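Local coordinates for uncharacterized protein (Sinorhizobium meliloti, PDB 4HUJ), which is of unknown function but carries a dinucleotide-binding fold and is probably an NAD(P)-dependent oxidoreductase, at residues N114-F118 with P119-P123. Numbering follows the deposited sequence.
Sequences NAIDF and PAFKP
Phe-118 and Pro-119 meet ring to ring across a cis peptide bond. Pro-119 CB lies over one face of the Phe-118 ring, 3.9 Å from its centroid, a CH-pi contact displaced toward the CD1 side. There CB comes within 3.6 Å of Phe-118 CD1. With CG of Phe-118 anti to its own nitrogen (chi1 -176°), the ring lies beside the carbonyl carbon, where its CG and CD1 are close to Pro-119 N and CA. Phe-121 runs alongside Phe-118 in the same direction and brings its CE1 to 3.8 Å from Phe-118 CD2. The two planes are inclined at 84°, an oblique pair with centroids 5.8 Å apart. Over one face of the Phe-121 ring, toward its rim, sits the carbonyl oxygen of Pro-119, while Ile-116 CG2 lies near the ring plane at its edge and approaches Phe-121 CA to 3.6 Å.

The backbone beneath these rings doubles back. Asp-117 N donates to Lys-122 O at 2.9 Å in a straight bond, whereas the return bond from Phe-121 N to Asp-117 O is short at 2.8 Å but bent and weak. Inside this inner, weak bond the chain turns through Phe-118 and the cis Pro-119, and Phe-121 adopts positive phi. A single bridge pairs Ile-116 with Pro-123. Arg-124 continues the closure: its backbone hydrogen-bonds that of Ala-115, while its guanidinium reaches Ile-116 O through NH2 and makes a salt bridge to Asp-117 OD1 through NE.

This surface hairpin-like turn belongs to the loop between strand 108-111 and helix 131-138. Its chemistry implies a reversal held by one straight backbone bond, one weak bond and the contacts to Arg-124; the CH-pi contact probably helps to favour the cis form, as is known for aromatic-proline pairs.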
loop_
_atom_site.group_PDB
_atom_site.type_symbol
_atom_site.label_atom_id
_atom_site.label_comp_id
_atom_site.label_asym_id
_atom_site.label_seq_id
_atom_site.Cartn_x
_atom_site.Cartn_y
_atom_site.Cartn_z
ATOM N N ASN A 114 -0.981 -3.077 9.188
ATOM C CA ASN A 114 -0.401 -3.085 10.529
ATOM C C ASN A 114 -0.981 -4.243 11.325
ATOM O O ASN A 114 -2.201 -4.426 11.345
ATOM C CB ASN A 114 -0.698 -1.771 11.242
ATOM C CG ASN A 114 -0.022 -0.589 10.581
ATOM O OD1 ASN A 114 -0.687 0.362 10.145
ATOM N ND2 ASN A 114 1.295 -0.646 10.482
ATOM N N ALA A 115 -0.112 -5.025 11.966
ATOM C CA ALA A 115 -0.555 -6.164 12.760
ATOM C C ALA A 115 -0.908 -5.683 14.159
ATOM O O ALA A 115 -0.031 -5.447 14.992
ATOM C CB ALA A 115 0.512 -7.253 12.795
ATOM N N ILE A 116 -2.207 -5.508 14.388
ATOM C CA ILE A 116 -2.730 -4.889 15.607
ATOM C C ILE A 116 -3.720 -5.852 16.248
ATOM O O ILE A 116 -4.529 -6.460 15.545
ATOM C CB ILE A 116 -3.474 -3.573 15.279
ATOM C CG1 ILE A 116 -2.582 -2.614 14.477
ATOM C CG2 ILE A 116 -3.968 -2.889 16.563
ATOM C CD1 ILE A 116 -3.343 -1.442 13.857
ATOM N N ASP A 117 -3.667 -5.984 17.574
ATOM C CA ASP A 117 -4.604 -6.853 18.294
ATOM C C ASP A 117 -5.855 -6.111 18.737
ATOM O O ASP A 117 -5.787 -4.950 19.123
ATOM C CB ASP A 117 -3.938 -7.472 19.524
ATOM C CG ASP A 117 -2.990 -8.602 19.175
ATOM O OD1 ASP A 117 -2.908 -8.981 17.986
ATOM O OD2 ASP A 117 -2.325 -9.115 20.101
ATOM N N PHE A 118 -6.984 -6.817 18.685
ATOM C CA PHE A 118 -8.290 -6.339 19.131
ATOM C C PHE A 118 -8.611 -7.067 20.433
ATOM O O PHE A 118 -8.375 -8.274 20.520
ATOM C CB PHE A 118 -9.321 -6.710 18.061
ATOM C CG PHE A 118 -10.718 -6.209 18.330
ATOM C CD1 PHE A 118 -11.577 -6.913 19.172
ATOM C CD2 PHE A 118 -11.186 -5.057 17.706
ATOM C CE1 PHE A 118 -12.872 -6.456 19.416
ATOM C CE2 PHE A 118 -12.491 -4.595 17.933
ATOM C CZ PHE A 118 -13.332 -5.300 18.787
ATOM N N PRO A 119 -9.197 -6.367 21.425
ATOM C CA PRO A 119 -9.702 -4.987 21.407
ATOM C C PRO A 119 -8.795 -3.911 22.013
ATOM O O PRO A 119 -9.191 -2.744 22.063
ATOM C CB PRO A 119 -10.978 -5.102 22.243
ATOM C CG PRO A 119 -10.584 -6.101 23.309
ATOM C CD PRO A 119 -9.653 -7.086 22.636
ATOM N N ALA A 120 -7.599 -4.284 22.457
ATOM C CA ALA A 120 -6.724 -3.335 23.151
ATOM C C ALA A 120 -5.911 -2.443 22.210
ATOM O O ALA A 120 -5.403 -1.401 22.630
ATOM C CB ALA A 120 -5.808 -4.058 24.134
ATOM N N PHE A 121 -5.795 -2.857 20.947
ATOM C CA PHE A 121 -5.093 -2.092 19.906
ATOM C C PHE A 121 -3.599 -1.927 20.169
ATOM O O PHE A 121 -2.994 -0.898 19.845
ATOM C CB PHE A 121 -5.791 -0.754 19.631
ATOM C CG PHE A 121 -7.262 -0.895 19.357
ATOM C CD1 PHE A 121 -7.716 -1.768 18.369
ATOM C CD2 PHE A 121 -8.196 -0.165 20.088
ATOM C CE1 PHE A 121 -9.086 -1.913 18.112
ATOM C CE2 PHE A 121 -9.565 -0.299 19.834
ATOM C CZ PHE A 121 -10.011 -1.173 18.846
ATOM N N LYS A 122 -3.014 -2.966 20.752
ATOM C CA LYS A 122 -1.578 -3.031 20.958
ATOM C C LYS A 122 -0.942 -3.772 19.787
ATOM O O LYS A 122 -1.627 -4.515 19.074
ATOM C CB LYS A 122 -1.252 -3.737 22.286
ATOM C CG LYS A 122 -1.844 -3.056 23.529
ATOM C CD LYS A 122 -1.267 -1.666 23.752
ATOM C CE LYS A 122 -2.093 -0.870 24.758
ATOM N NZ LYS A 122 -1.554 0.517 24.920
ATOM N N PRO A 123 0.375 -3.578 19.582
ATOM C CA PRO A 123 1.076 -4.324 18.546
ATOM C C PRO A 123 0.981 -5.812 18.814
ATOM O O PRO A 123 1.122 -6.257 19.963
ATOM C CB PRO A 123 2.525 -3.861 18.699
ATOM C CG PRO A 123 2.427 -2.540 19.368
ATOM C CD PRO A 123 1.290 -2.685 20.316
#